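Local atomic coordinates of leucine aminopeptidase A1, chloroplastic (Solanum lycopersicum, PDB entry 5D8N), a protein that removes N-terminal amino acids from peptides as a magnesium-dependent homohexameric leucine aminopeptidase of the M17 family, and also has chaperone activity. Residues Glu198-Arg201 and Lys202-Tyr205; Asn324-Gly327 and Gly328-Ala331; Leu99-Gly103 and Gly104-Leu108. The protein carries 1 engineered substitution. All coordinates share one frame; numbering follows the deposited sequence. Where two conformers were deposited one is given.

Contact 1: residues Glu198-Arg201 and Lys202-Tyr205; sequences EIER and KIKY
With CG1 of I203 anti to its carbonyl carbon and beside its backbone N (chi1 -72°), CD1 comes to CG1 of I199, 4.3 Å away. I199 carries CG1 anti to the backbone N (chi1 -170°). This is an i to i+4 contact in the early part of the alpha helix 197-221. The pair forms the buried side of the turn. The same I203 torsion lays CG1 over the I199 carbonyl, 3.4 Å from I199 O.

Successive i to i+4 backbone hydrogen bonds hold the helix. K202 N donates to E198 O at 3.1 Å, and I203 N to I199 O at 3.0 Å. The oxygen of I199 thus takes a backbone N-H and is also covered by the I203 side chain. K204 N reaches E200 O at 3.0 Å, while K204 CB packs against the same oxygen.

The other sides of the helix carry polar groups. R201 bends at chi3 and folds back toward the start of the segment. E198 CA lies over one face of its guanidinium, offset toward the rim. The helix rests on strand 31-35: I199 and I203 both touch A34, I203 also touches I32, and E200 OE2 accepts a hydrogen bond from A34 N. A bound magnesium ion lies about 4 Å from the E200 side chain, away from the annotated catalytic site. On helix 152-170, I156 touches E198 and K202, and on helix 519-527, E524 OE2 is hydrogen-bonded to Y205 OH. At its backbone end, Y205 N donates to R201 O at 2.9 Å, with an N-H...O angle of 160°.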
loop_
_atom_site.group_PDB
_atom_site.type_symbol
_atom_site.label_atom_id
_atom_site.label_comp_id
_atom_site.label_asym_id
_atom_site.label_seq_id
_atom_site.Cartn_x
_atom_site.Cartn_y
_atom_site.Cartn_z
ATOM N N GLU A 198 -18.978 -54.692 -20.568
ATOM C CA GLU A 198 -18.243 -54.149 -19.431
ATOM C C GLU A 198 -17.611 -52.793 -19.786
ATOM O O GLU A 198 -17.651 -51.863 -18.982
ATOM C CB GLU A 198 -17.178 -55.131 -18.943
ATOM C CG GLU A 198 -16.642 -54.813 -17.555
ATOM C CD GLU A 198 -15.599 -55.801 -17.041
ATOM O OE1 GLU A 198 -15.456 -56.913 -17.604
ATOM O OE2 GLU A 198 -14.942 -55.479 -16.024
ATOM N N ILE A 199 -16.915 -52.730 -20.921
ATOM C CA ILE A 199 -16.221 -51.507 -21.313
ATOM C C ILE A 199 -17.236 -50.422 -21.644
ATOM O O ILE A 199 -17.090 -49.294 -21.187
ATOM C CB ILE A 199 -15.245 -51.727 -22.483
ATOM C CG1 ILE A 199 -14.378 -50.472 -22.663
ATOM C CG2 ILE A 199 -15.981 -52.074 -23.768
ATOM C CD1 ILE A 199 -13.198 -50.658 -23.588
ATOM N N GLU A 200 -18.396 -50.831 -22.136
ATOM C CA GLU A 200 -19.490 -49.901 -22.353
ATOM C C GLU A 200 -20.121 -49.353 -21.073
ATOM O O GLU A 200 -20.455 -48.158 -21.022
ATOM C CB GLU A 200 -20.565 -50.487 -23.267
ATOM C CG GLU A 200 -20.085 -50.742 -24.692
ATOM C CD GLU A 200 -19.626 -49.500 -25.455
ATOM O OE1 GLU A 200 -20.132 -48.376 -25.210
ATOM O OE2 GLU A 200 -18.967 -49.703 -26.502
ATOM N N ARG A 201 -20.234 -50.188 -20.041
ATOM C CA ARG A 201 -20.682 -49.729 -18.725
ATOM C C ARG A 201 -19.722 -48.682 -18.155
ATOM O O ARG A 201 -20.139 -47.721 -17.503
ATOM C CB ARG A 201 -20.848 -50.875 -17.717
ATOM C CG ARG A 201 -22.128 -51.684 -17.927
ATOM C CD ARG A 201 -22.455 -52.610 -16.751
ATOM N NE ARG A 201 -21.447 -53.655 -16.541
ATOM C CZ ARG A 201 -21.428 -54.822 -17.185
ATOM N NH1 ARG A 201 -22.326 -55.081 -18.133
ATOM N NH2 ARG A 201 -20.455 -55.688 -16.944
ATOM N N LYS A 202 -18.431 -48.916 -18.328
ATOM C CA LYS A 202 -17.445 -48.020 -17.760
ATOM C C LYS A 202 -17.451 -46.671 -18.488
ATOM O O LYS A 202 -17.321 -45.613 -17.871
ATOM C CB LYS A 202 -16.065 -48.660 -17.848
ATOM C CG LYS A 202 -15.037 -47.982 -16.950
ATOM C CD LYS A 202 -15.184 -48.346 -15.479
ATOM C CE LYS A 202 -14.283 -47.464 -14.618
ATOM N NZ LYS A 202 -14.407 -47.754 -13.159
ATOM N N ILE A 203 -17.648 -46.712 -19.795
ATOM C CA ILE A 203 -17.748 -45.512 -20.588
ATOM C C ILE A 203 -18.979 -44.731 -20.144
ATOM O O ILE A 203 -18.926 -43.507 -20.055
ATOM C CB ILE A 203 -17.777 -45.816 -22.099
ATOM C CG1 ILE A 203 -16.391 -46.271 -22.567
ATOM C CG2 ILE A 203 -18.243 -44.622 -22.921
ATOM C CD1 ILE A 203 -16.403 -46.903 -23.944
ATOM N N LYS A 204 -20.077 -45.434 -19.907
ATOM C CA LYS A 204 -21.319 -44.813 -19.501
ATOM C C LYS A 204 -21.135 -44.121 -18.132
ATOM O O LYS A 204 -21.683 -43.034 -17.882
ATOM C CB LYS A 204 -22.408 -45.878 -19.446
ATOM C CG LYS A 204 -23.815 -45.351 -19.602
ATOM C CD LYS A 204 -24.156 -44.933 -21.019
ATOM C CE LYS A 204 -25.655 -45.044 -21.260
ATOM N NZ LYS A 204 -26.499 -44.381 -20.218
ATOM N N TYR A 205 -20.465 -44.808 -17.216
ATOM C CA TYR A 205 -20.149 -44.244 -15.912
ATOM C C TYR A 205 -19.417 -42.922 -16.113
ATOM O O TYR A 205 -19.786 -41.918 -15.500
ATOM C CB TYR A 205 -19.304 -45.218 -15.077
ATOM C CG TYR A 205 -18.615 -44.623 -13.852
ATOM C CD1 TYR A 205 -19.308 -44.358 -12.673
ATOM C CD2 TYR A 205 -17.249 -44.443 -13.832
ATOM C CE1 TYR A 205 -18.681 -43.774 -11.577
ATOM C CE2 TYR A 205 -16.604 -43.941 -12.714
ATOM C CZ TYR A 205 -17.327 -43.569 -11.607
ATOM O OH TYR A 205 -16.670 -43.061 -10.499
#

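Contact 2: residues Asn324-Gly327 and Gly328-Ala331; sequences NDMG and GAAA
The contact is the N-terminal end of helix 327-342, entered through a type II beta turn from N324 to G327. M326 is the N-cap. Its carbonyl O accepts the A330 N-H, with A330 N 2.9 Å from M326 O and an N-H...O angle of 159°. The next hydrogen bond, from A331 N to G327 O, is 3.1 Å long and less straight.

The turn itself is closed by G327 N, which donates to N324 O at 3.1 Å. M326 sits at the third turn position with a positive phi of 73°, as a type II turn requires there. Its side chain then runs alongside the first helical turn. M326 CG lies 4.3 Å from A329 CB, and the terminal M326 CE lies 4.3 Å from A330 CB. The A330 methyl also packs on the M326 carbonyl, its CB 3.4 Å from M326 O. L219 of helix 197-221 covers M326 and A330, and T303 and V227 also touch M326.

In the M17 catalytic domain this turn carries a metal ligand to the active site. D325 is a ligand of one of the enzyme's two catalytic magnesium ions. It is the second residue of the turn, and its CB points away from the helix. D325 OD2 accepts a hydrogen bond from the backbone N of D305, which shares that ion and also binds the other. K300, a further ligand of the ion that D325 binds, is joined to A329 by a backbone hydrogen bond.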
loop_
_atom_site.group_PDB
_atom_site.type_symbol
_atom_site.label_atom_id
_atom_site.label_comp_id
_atom_site.label_asym_id
_atom_site.label_seq_id
_atom_site.Cartn_x
_atom_site.Cartn_y
_atom_site.Cartn_z
ATOM N N ASN A 324 -13.859 -17.876 -8.509
ATOM C CA ASN A 324 -14.038 -19.173 -7.896
ATOM C C ASN A 324 -15.266 -19.286 -6.999
ATOM O O ASN A 324 -15.473 -20.341 -6.392
ATOM C CB ASN A 324 -12.755 -19.543 -7.141
ATOM C CG ASN A 324 -12.478 -18.633 -5.962
ATOM O OD1 ASN A 324 -13.331 -17.828 -5.577
ATOM N ND2 ASN A 324 -11.291 -18.777 -5.366
ATOM N N ASP A 325 -16.017 -18.195 -6.840
ATOM C CA ASP A 325 -17.234 -18.178 -6.010
ATOM C C ASP A 325 -18.076 -19.398 -6.366
ATOM O O ASP A 325 -18.186 -19.753 -7.550
ATOM C CB ASP A 325 -18.106 -16.939 -6.283
ATOM C CG ASP A 325 -17.579 -15.684 -5.597
ATOM O OD1 ASP A 325 -16.619 -15.814 -4.791
ATOM O OD2 ASP A 325 -18.131 -14.581 -5.874
ATOM N N MET A 326 -18.586 -20.063 -5.335
ATOM C CA MET A 326 -19.552 -21.136 -5.517
ATOM C C MET A 326 -18.961 -22.441 -6.070
ATOM O O MET A 326 -19.698 -23.342 -6.441
ATOM C CB MET A 326 -20.654 -20.623 -6.451
ATOM C CG MET A 326 -22.074 -20.716 -5.935
ATOM S SD MET A 326 -22.941 -20.529 -7.500
ATOM C CE MET A 326 -22.351 -21.934 -8.415
ATOM N N GLY A 327 -17.645 -22.547 -6.179
ATOM C CA GLY A 327 -17.032 -23.780 -6.663
ATOM C C GLY A 327 -17.425 -25.010 -5.855
ATOM O O GLY A 327 -17.514 -26.119 -6.385
ATOM N N GLY A 328 -17.603 -24.802 -4.557
ATOM C CA GLY A 328 -17.909 -25.875 -3.637
ATOM C C GLY A 328 -19.323 -26.367 -3.884
ATOM O O GLY A 328 -19.561 -27.570 -4.023
ATOM N N ALA A 329 -20.270 -25.441 -3.907
ATOM C CA ALA A 329 -21.640 -25.805 -4.203
ATOM C C ALA A 329 -21.729 -26.496 -5.548
ATOM O O ALA A 329 -22.531 -27.411 -5.760
ATOM C CB ALA A 329 -22.527 -24.571 -4.195
ATOM N N ALA A 330 -21.003 -25.964 -6.516
ATOM C CA ALA A 330 -21.055 -26.528 -7.863
ATOM C C ALA A 330 -20.592 -27.982 -7.882
ATOM O O ALA A 330 -21.154 -28.804 -8.601
ATOM C CB ALA A 330 -20.213 -25.687 -8.794
ATOM N N ALA A 331 -19.559 -28.294 -7.105
ATOM C CA ALA A 331 -19.047 -29.654 -7.070
ATOM C C ALA A 331 -20.065 -30.566 -6.400
ATOM O O ALA A 331 -20.298 -31.699 -6.835
ATOM C CB ALA A 331 -17.716 -29.715 -6.339
#

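Contact 3: residues Leu99-Gly103 and Gly104-Leu108; sequences LRFPG and GRITL
F101 and G104 form the tight end of a two-residue beta hairpin. F101 N donates to G104 O at 2.9 Å and G104 N to F101 O at 3.1 Å. F101 holds CG in the crowded position between backbone N and carbonyl carbon (chi1 57°), which brings its ring across to the second strand. G104 O sits over the centre of one ring face, 3.5 Å above the plane. The ring edge meets I106, with F101 CE2 3.6 Å from I106 CG1. A serine in place of F101 would probably leave G104 uncovered and I106 CG1 without its apolar partner.

In contrast to this packed face, P102 and G103 form the exposed tip of the type II turn. G103 has phi 99°, where a side chain would jam against the preceding carbonyl.

R100 and R105 lie on the other face of the sheet. R100 CB sits over the centre of the R105 guanidinium, and R100 NE is 4.2 Å from R105 NH2. R105 NH1 is hydrogen-bonded to N98 OD1. E86 of the second subunit forms salt bridges with both arginines, and E87 of that subunit with R105. The pair lies at the subunit interface, where the glutamates probably offset the like charges.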
loop_
_atom_site.group_PDB
_atom_site.type_symbol
_atom_site.label_atom_id
_atom_site.label_comp_id
_atom_site.label_asym_id
_atom_site.label_seq_id
_atom_site.Cartn_x
_atom_site.Cartn_y
_atom_site.Cartn_z
ATOM N N LEU A 99 -0.961 -34.497 -38.697
ATOM C CA LEU A 99 -0.727 -34.731 -40.107
ATOM C C LEU A 99 -2.018 -34.977 -40.883
ATOM O O LEU A 99 -2.734 -35.946 -40.634
ATOM C CB LEU A 99 0.223 -35.901 -40.252
ATOM C CG LEU A 99 0.693 -36.169 -41.677
ATOM C CD1 LEU A 99 1.591 -35.057 -42.209
ATOM C CD2 LEU A 99 1.411 -37.503 -41.703
ATOM N N ARG A 100 -2.306 -34.078 -41.821
ATOM C CA ARG A 100 -3.441 -34.185 -42.740
ATOM C C ARG A 100 -3.001 -34.737 -44.084
ATOM O O ARG A 100 -1.996 -34.293 -44.636
ATOM C CB ARG A 100 -4.056 -32.807 -42.978
ATOM C CG ARG A 100 -5.229 -32.823 -43.956
ATOM C CD ARG A 100 -6.410 -33.604 -43.402
ATOM N NE ARG A 100 -7.662 -33.307 -44.077
ATOM C CZ ARG A 100 -8.123 -33.961 -45.137
ATOM N NH1 ARG A 100 -7.411 -34.906 -45.745
ATOM N NH2 ARG A 100 -9.259 -33.566 -45.683
ATOM N N PHE A 101 -3.651 -35.800 -44.531
ATOM C CA PHE A 101 -3.198 -36.555 -45.704
ATOM C C PHE A 101 -4.436 -36.994 -46.485
ATOM O O PHE A 101 -5.551 -36.737 -46.037
ATOM C CB PHE A 101 -2.320 -37.754 -45.309
ATOM C CG PHE A 101 -2.976 -38.714 -44.371
ATOM C CD1 PHE A 101 -3.910 -39.626 -44.840
ATOM C CD2 PHE A 101 -2.828 -38.571 -43.001
ATOM C CE1 PHE A 101 -4.642 -40.404 -43.958
ATOM C CE2 PHE A 101 -3.533 -39.368 -42.122
ATOM C CZ PHE A 101 -4.426 -40.307 -42.596
ATOM N N PRO A 102 -4.259 -37.547 -47.697
ATOM C CA PRO A 102 -5.480 -37.750 -48.489
ATOM C C PRO A 102 -6.283 -38.908 -47.917
ATOM O O PRO A 102 -5.736 -39.979 -47.697
ATOM C CB PRO A 102 -4.980 -38.123 -49.890
ATOM C CG PRO A 102 -3.484 -38.145 -49.817
ATOM C CD PRO A 102 -3.036 -37.543 -48.511
ATOM N N GLY A 103 -7.518 -38.631 -47.537
ATOM C CA GLY A 103 -8.366 -39.619 -46.891
ATOM C C GLY A 103 -8.453 -39.528 -45.377
ATOM O O GLY A 103 -9.242 -40.243 -44.760
ATOM N N GLY A 104 -7.659 -38.669 -44.750
ATOM C CA GLY A 104 -7.783 -38.536 -43.309
ATOM C C GLY A 104 -6.772 -37.656 -42.602
ATOM O O GLY A 104 -6.046 -36.868 -43.220
ATOM N N ARG A 105 -6.771 -37.770 -41.273
ATOM C CA ARG A 105 -5.905 -36.956 -40.439
ATOM C C ARG A 105 -5.458 -37.796 -39.251
ATOM O O ARG A 105 -6.282 -38.423 -38.591
ATOM C CB ARG A 105 -6.681 -35.715 -40.005
ATOM C CG ARG A 105 -5.847 -34.668 -39.313
ATOM C CD ARG A 105 -6.720 -33.536 -38.807
ATOM N NE ARG A 105 -7.080 -32.589 -39.860
ATOM C CZ ARG A 105 -6.404 -31.483 -40.149
ATOM N NH1 ARG A 105 -5.269 -31.199 -39.534
ATOM N NH2 ARG A 105 -6.908 -30.607 -41.002
ATOM N N ILE A 106 -4.175 -37.726 -38.934
ATOM C CA ILE A 106 -3.653 -38.374 -37.754
ATOM C C ILE A 106 -3.028 -37.357 -36.813
ATOM O O ILE A 106 -2.331 -36.446 -37.250
ATOM C CB ILE A 106 -2.613 -39.444 -38.119
ATOM C CG1 ILE A 106 -3.358 -40.634 -38.714
ATOM C CG2 ILE A 106 -1.873 -39.929 -36.876
ATOM C CD1 ILE A 106 -2.479 -41.745 -39.263
ATOM N N THR A 107 -3.276 -37.499 -35.514
ATOM C CA THR A 107 -2.464 -36.795 -34.525
ATOM C C THR A 107 -1.828 -37.771 -33.542
ATOM O O THR A 107 -2.510 -38.629 -32.976
ATOM C CB THR A 107 -3.245 -35.699 -33.771
ATOM O OG1 THR A 107 -2.360 -34.967 -32.905
ATOM C CG2 THR A 107 -4.396 -36.292 -32.973
ATOM N N LEU A 108 -0.510 -37.658 -33.387
ATOM C CA LEU A 108 0.206 -38.389 -32.346
ATOM C C LEU A 108 0.314 -37.506 -31.121
ATOM O O LEU A 108 0.627 -36.329 -31.227
ATOM C CB LEU A 108 1.615 -38.739 -32.813
ATOM C CG LEU A 108 1.719 -39.461 -34.165
ATOM C CD1 LEU A 108 3.182 -39.798 -34.379
ATOM C CD2 LEU A 108 0.869 -40.725 -34.181
#

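How the contacts relate
The three contacts occur along the chain in the order 3, 1, 2, and none touches another. Contact 3 is a hairpin of the N-terminal domain, its centre about 40 Å from that of contact 2 in the catalytic domain. Contact 1 lies about 29 Å from contact 3 and about 28 Å from contact 2, centre to centre. Helix 197-221 joins contacts 1 and 2: its early turns carry contact 1, and L219 near its end packs on contact 2. Only contact 2 supplies an active-site ligand, D325. Contact 1 is away from the annotated catalytic site, and contact 3 lies at a subunit interface, where its arginines are salt-bridged to a neighbouring subunit.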